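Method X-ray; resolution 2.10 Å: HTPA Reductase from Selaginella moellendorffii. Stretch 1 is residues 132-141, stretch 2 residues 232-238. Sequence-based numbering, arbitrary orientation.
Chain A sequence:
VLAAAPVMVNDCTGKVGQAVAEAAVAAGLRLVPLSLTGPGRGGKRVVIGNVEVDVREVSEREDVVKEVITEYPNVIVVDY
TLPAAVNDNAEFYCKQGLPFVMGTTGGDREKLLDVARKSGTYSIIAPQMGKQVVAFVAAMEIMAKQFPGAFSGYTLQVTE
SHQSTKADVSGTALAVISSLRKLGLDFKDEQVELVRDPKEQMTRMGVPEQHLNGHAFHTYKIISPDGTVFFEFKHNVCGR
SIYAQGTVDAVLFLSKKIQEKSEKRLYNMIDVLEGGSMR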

ATOM      1  N   GLN A 132       9.304  -1.413   8.279  1.00 29.60           N
ATOM      2  CA  GLN A 132       7.886  -1.500   7.864  1.00 29.43           C
ATOM      3  C   GLN A 132       7.431  -0.178   7.272  1.00 30.03           C
ATOM      4  O   GLN A 132       6.600  -0.156   6.332  1.00 30.20           O
ATOM      5  CB  GLN A 132       6.985  -1.918   9.032  1.00 29.76           C
ATOM      6  CG  GLN A 132       7.164  -3.378   9.449  1.00 29.76           C
ATOM      7  CD  GLN A 132       8.454  -3.643  10.242  1.00 29.46           C
ATOM      8  OE1 GLN A 132       9.117  -2.696  10.700  1.00 29.06           O
ATOM      9  NE2 GLN A 132       8.800  -4.932  10.412  1.00 29.76           N
ATOM     10  N   VAL A 133       7.934   0.916   7.832  1.00 31.33           N
ATOM     11  CA  VAL A 133       7.686   2.241   7.266  1.00 32.96           C
ATOM     12  C   VAL A 133       8.366   2.357   5.888  1.00 33.14           C
ATOM     13  O   VAL A 133       7.735   2.864   4.926  1.00 34.33           O
ATOM     14  CB  VAL A 133       8.071   3.386   8.233  1.00 35.29           C
ATOM     15  CG1 VAL A 133       7.933   4.735   7.545  1.00 37.57           C
ATOM     16  CG2 VAL A 133       7.166   3.377   9.464  1.00 36.19           C
ATOM     17  N   VAL A 134       9.591   1.841   5.755  1.00 33.21           N
ATOM     18  CA  VAL A 134      10.282   1.858   4.463  1.00 33.90           C
ATOM     19  C   VAL A 134       9.468   1.081   3.391  1.00 32.82           C
ATOM     20  O   VAL A 134       9.392   1.525   2.228  1.00 33.61           O
ATOM     21  CB  VAL A 134      11.707   1.270   4.545  1.00 34.97           C
ATOM     22  CG1 VAL A 134      12.327   1.090   3.162  1.00 36.62           C
ATOM     23  CG2 VAL A 134      12.594   2.151   5.414  1.00 37.26           C
ATOM     24  N   ALA A 135       8.915  -0.073   3.773  1.00 31.55           N
ATOM     25  CA  ALA A 135       8.142  -0.902   2.829  1.00 31.34           C
ATOM     26  C   ALA A 135       6.898  -0.199   2.310  1.00 30.91           C
ATOM     27  O   ALA A 135       6.570  -0.330   1.103  1.00 32.01           O
ATOM     28  CB  ALA A 135       7.749  -2.240   3.462  1.00 31.28           C
ATOM     29  N   PHE A 136       6.197   0.497   3.211  1.00 30.43           N
ATOM     30  CA  PHE A 136       4.998   1.252   2.860  1.00 30.58           C
ATOM     31  C   PHE A 136       5.327   2.390   1.907  1.00 31.14           C
ATOM     32  O   PHE A 136       4.634   2.591   0.906  1.00 30.88           O
ATOM     33  CB  PHE A 136       4.322   1.839   4.105  1.00 31.47           C
ATOM     34  CG  PHE A 136       3.282   2.861   3.790  1.00 33.30           C
ATOM     35  CD1 PHE A 136       2.119   2.460   3.097  1.00 33.84           C
ATOM     36  CD2 PHE A 136       3.435   4.207   4.145  1.00 34.90           C
ATOM     37  CE1 PHE A 136       1.130   3.381   2.768  1.00 35.89           C
ATOM     38  CE2 PHE A 136       2.426   5.130   3.834  1.00 37.27           C
ATOM     39  CZ  PHE A 136       1.277   4.715   3.130  1.00 37.52           C
ATOM     40  N   VAL A 137       6.389   3.128   2.236  1.00 31.69           N
ATOM     41  CA  VAL A 137       6.853   4.235   1.410  1.00 33.28           C
ATOM     42  C   VAL A 137       7.149   3.739   0.008  1.00 33.15           C
ATOM     43  O   VAL A 137       6.735   4.371  -0.979  1.00 34.01           O
ATOM     44  CB  VAL A 137       8.089   4.940   2.023  1.00 35.20           C
ATOM     45  CG1 VAL A 137       8.788   5.859   1.017  1.00 37.75           C
ATOM     46  CG2 VAL A 137       7.652   5.747   3.226  1.00 36.59           C
ATOM     47  N   ALA A 138       7.821   2.607  -0.084  1.00 32.63           N
ATOM     48  CA  ALA A 138       8.346   2.178  -1.363  1.00 33.95           C
ATOM     49  C   ALA A 138       7.268   1.535  -2.228  1.00 33.34           C
ATOM     50  O   ALA A 138       7.373   1.547  -3.487  1.00 34.22           O
ATOM     51  CB  ALA A 138       9.503   1.233  -1.178  1.00 34.99           C
ATOM     52  N   ALA A 139       6.249   0.992  -1.549  1.00 32.49           N
ATOM     53  CA  ALA A 139       5.070   0.448  -2.217  1.00 32.87           C
ATOM     54  C   ALA A 139       4.324   1.576  -2.869  1.00 33.58           C
ATOM     55  O   ALA A 139       4.060   1.510  -4.079  1.00 35.12           O
ATOM     56  CB  ALA A 139       4.158  -0.248  -1.220  1.00 32.54           C
ATOM     57  N   MET A 140       3.981   2.595  -2.062  1.00 33.62           N
ATOM     58  CA  MET A 140       3.259   3.751  -2.556  1.00 34.76           C
ATOM     59  C   MET A 140       3.930   4.325  -3.779  1.00 35.84           C
ATOM     60  O   MET A 140       3.233   4.696  -4.694  1.00 36.53           O
ATOM     61  CB  MET A 140       3.128   4.851  -1.511  1.00 35.73           C
ATOM     62  CG  MET A 140       2.205   4.592  -0.373  1.00 36.07           C
ATOM     63  SD  MET A 140       0.519   4.221  -0.821  1.00 38.10           S
ATOM     64  CE  MET A 140       0.064   5.699  -1.723  1.00 40.14           C
ATOM     65  N   GLU A 141       5.260   4.373  -3.813  1.00 36.30           N
ATOM     66  CA  GLU A 141       5.955   4.919  -4.968  1.00 38.52           C
ATOM     67  C   GLU A 141       5.894   4.049  -6.225  1.00 38.35           C
ATOM     68  O   GLU A 141       5.832   4.560  -7.387  1.00 39.39           O
ATOM     69  CB  GLU A 141       7.424   5.201  -4.610  1.00 41.19           C
ATOM     70  CG  GLU A 141       8.187   6.009  -5.675  1.00 45.24           C
ATOM     71  CD  GLU A 141       9.515   5.354  -6.036  1.00 48.54           C
ATOM     72  OE1 GLU A 141       9.446   4.125  -6.377  1.00 49.22           O
ATOM     73  OE2 GLU A 141      10.603   6.030  -5.986  1.00 51.43           O
ATOM     74  N   GLU A 232      -7.894   6.488   3.784  1.00 35.26           N
ATOM     75  CA  GLU A 232      -7.064   6.947   4.875  1.00 35.36           C
ATOM     76  C   GLU A 232      -5.942   5.929   5.114  1.00 34.47           C
ATOM     77  O   GLU A 232      -6.211   4.728   5.223  1.00 33.90           O
ATOM     78  CB  GLU A 232      -7.902   7.211   6.112  1.00 36.32           C
ATOM     79  CG  GLU A 232      -7.099   7.764   7.302  1.00 37.01           C
ATOM     80  CD  GLU A 232      -7.939   7.937   8.546  1.00 38.47           C
ATOM     81  OE1 GLU A 232      -8.341   6.907   9.158  1.00 39.22           O
ATOM     82  OE2 GLU A 232      -8.270   9.105   8.851  1.00 39.95           O
ATOM     83  N   PHE A 233      -4.697   6.425   5.175  1.00 34.14           N
ATOM     84  CA  PHE A 233      -3.550   5.606   5.492  1.00 33.38           C
ATOM     85  C   PHE A 233      -2.829   6.239   6.677  1.00 33.11           C
ATOM     86  O   PHE A 233      -2.613   7.454   6.688  1.00 33.24           O
ATOM     87  CB  PHE A 233      -2.554   5.476   4.342  1.00 33.77           C
ATOM     88  CG  PHE A 233      -3.160   5.145   3.039  1.00 34.97           C
ATOM     89  CD1 PHE A 233      -3.963   4.032   2.876  1.00 35.53           C
ATOM     90  CD2 PHE A 233      -2.920   5.944   1.945  1.00 36.07           C
ATOM     91  CE1 PHE A 233      -4.562   3.766   1.659  1.00 36.58           C
ATOM     92  CE2 PHE A 233      -3.519   5.691   0.730  1.00 36.94           C
ATOM     93  CZ  PHE A 233      -4.334   4.600   0.578  1.00 37.20           C
ATOM     94  N   LYS A 234      -2.499   5.407   7.666  1.00 32.43           N
ATOM     95  CA  LYS A 234      -1.751   5.801   8.836  1.00 32.63           C
ATOM     96  C   LYS A 234      -0.563   4.892   9.068  1.00 31.63           C
ATOM     97  O   LYS A 234      -0.677   3.664   8.907  1.00 31.36           O
ATOM     98  CB  LYS A 234      -2.588   5.694  10.093  1.00 33.66           C
ATOM     99  CG  LYS A 234      -3.649   6.733  10.227  1.00 34.94           C
ATOM    100  CD  LYS A 234      -4.348   6.609  11.565  1.00 36.20           C
ATOM    101  CE  LYS A 234      -5.396   7.695  11.644  1.00 37.65           C
ATOM    102  NZ  LYS A 234      -6.320   7.427  12.782  1.00 39.10           N
ATOM    103  N   HIS A 235       0.536   5.496   9.511  1.00 31.18           N
ATOM    104  CA  HIS A 235       1.634   4.757  10.085  1.00 30.45           C
ATOM    105  C   HIS A 235       2.159   5.532  11.295  1.00 31.10           C
ATOM    106  O   HIS A 235       2.525   6.689  11.183  1.00 31.36           O
ATOM    107  CB  HIS A 235       2.684   4.379   9.038  1.00 29.58           C
ATOM    108  CG  HIS A 235       3.281   5.532   8.290  1.00 29.79           C
ATOM    109  ND1 HIS A 235       4.416   6.180   8.716  1.00 29.87           N
ATOM    110  CD2 HIS A 235       2.973   6.066   7.084  1.00 29.90           C
ATOM    111  CE1 HIS A 235       4.730   7.128   7.850  1.00 30.40           C
ATOM    112  NE2 HIS A 235       3.869   7.078   6.842  1.00 30.41           N
ATOM    113  N   ASN A 236       2.058   4.890  12.459  1.00 31.38           N
ATOM    114  CA  ASN A 236       2.247   5.490  13.758  1.00 32.67           C
ATOM    115  C   ASN A 236       3.325   4.709  14.506  1.00 32.66           C
ATOM    116  O   ASN A 236       3.149   3.513  14.747  1.00 32.35           O
ATOM    117  CB  ASN A 236       0.940   5.432  14.543  1.00 33.68           C
ATOM    118  CG  ASN A 236      -0.120   6.359  14.000  1.00 34.09           C
ATOM    119  OD1 ASN A 236       0.129   7.211  13.126  1.00 33.99           O
ATOM    120  ND2 ASN A 236      -1.310   6.228  14.551  1.00 34.84           N
ATOM    121  N   VAL A 237       4.427   5.385  14.865  1.00 33.10           N
ATOM    122  CA  VAL A 237       5.521   4.791  15.601  1.00 33.18           C
ATOM    123  C   VAL A 237       5.673   5.453  16.966  1.00 34.92           C
ATOM    124  O   VAL A 237       5.698   6.688  17.038  1.00 35.80           O
ATOM    125  CB  VAL A 237       6.845   4.954  14.841  1.00 32.53           C
ATOM    126  CG1 VAL A 237       8.051   4.528  15.704  1.00 32.93           C
ATOM    127  CG2 VAL A 237       6.787   4.121  13.570  1.00 31.16           C
ATOM    128  N   CYS A 238       5.771   4.629  18.017  1.00 35.39           N
ATOM    129  CA  CYS A 238       5.962   5.074  19.366  1.00 37.56           C
ATOM    130  C   CYS A 238       7.379   4.629  19.780  1.00 37.79           C
ATOM    131  O   CYS A 238       7.678   3.435  19.720  1.00 36.88           O
ATOM    132  CB  CYS A 238       4.936   4.445  20.318  1.00 38.65           C
ATOM    133  SG  CYS A 238       3.241   5.097  20.245  1.00 39.28           S
TER

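The contact between the helix of residues 132-141 and the strand of residues 232-238 is centred on F136, whose side chain reaches both F233 and H235. Its CA-to-CB bond points toward the strand, and the t rotamer at chi1 (167°) extends the ring across the gap between the two elements. The closest approach is made by F136 CE2, which lies 3.4 Å from H235 CD2; at the tip of the same ring, F136 CZ packs 4.1 Å from F233 CB. The ring therefore spans two of the three strand residues that point toward the helix, F233 and H235. Its relation to the imidazole is oblique, with centroids 5.3 Å apart and planes inclined at 56°, so the pair is neither a stack nor an edge-to-face arrangement.

From this centre the apolar packing extends in both directions along the strand. Toward the C-terminal end of the helical stretch, M140 meets F233, one helical turn beyond F136. The methionine adopts m rotamers at all three chi angles, and M140 CE comes to 4.3 Å from F233 CE2. The sulfur takes part as well: M140 SD stands 5.0 Å from the centroid of the F233 ring, 29° off the ring normal, an oblique sulfur-aromatic approach. At the other end, V133 CG2 lies 4.2 Å from V237 CG2. Both valines are in the t rotamer, and these two methyl groups close the gap between their backbones.

The pairing follows from the periodicities of the two elements. V133, F136 and M140 recur at intervals of three and four residues and so fall along one side of the helix, while F233, H235 and V237 alternate along one face of the strand; the intervening K234 and N236 direct their CA-to-CB bonds away. With the N-to-C directions 158° apart, the elements run nearly antiparallel, and the residue order is accordingly reversed, V133 meeting V237 and M140 meeting F233. The axes approach to 10.2 Å, a separation bridged by side chains. Regular i to i+4 backbone hydrogen bonds, such as M140 N to F136 O at 3.0 Å, accompany this spacing.

The polar member of the contact is H235, which has the largest area covered by the opposing stretch, 72 Å² of its surface. Its p rotamer at chi1 (58°) places the imidazole beside both V133 and F136. V133 CG1 approaches H235 ND1 to 4.0 Å, a contact between a methyl group and a ring nitrogen, and V133 CA and H235 CA, 7.1 Å apart, mark the nearest backbone register. H235 NE2 is hydrogen-bonded elsewhere in the structure, while the ring also lies against V133 and F136. No hydrogen bond links the two stretches. The interface, 284 Å² summed over both sides, thus rests on side-chain packing, with a histidine ring contributing to an otherwise apolar set of contacts.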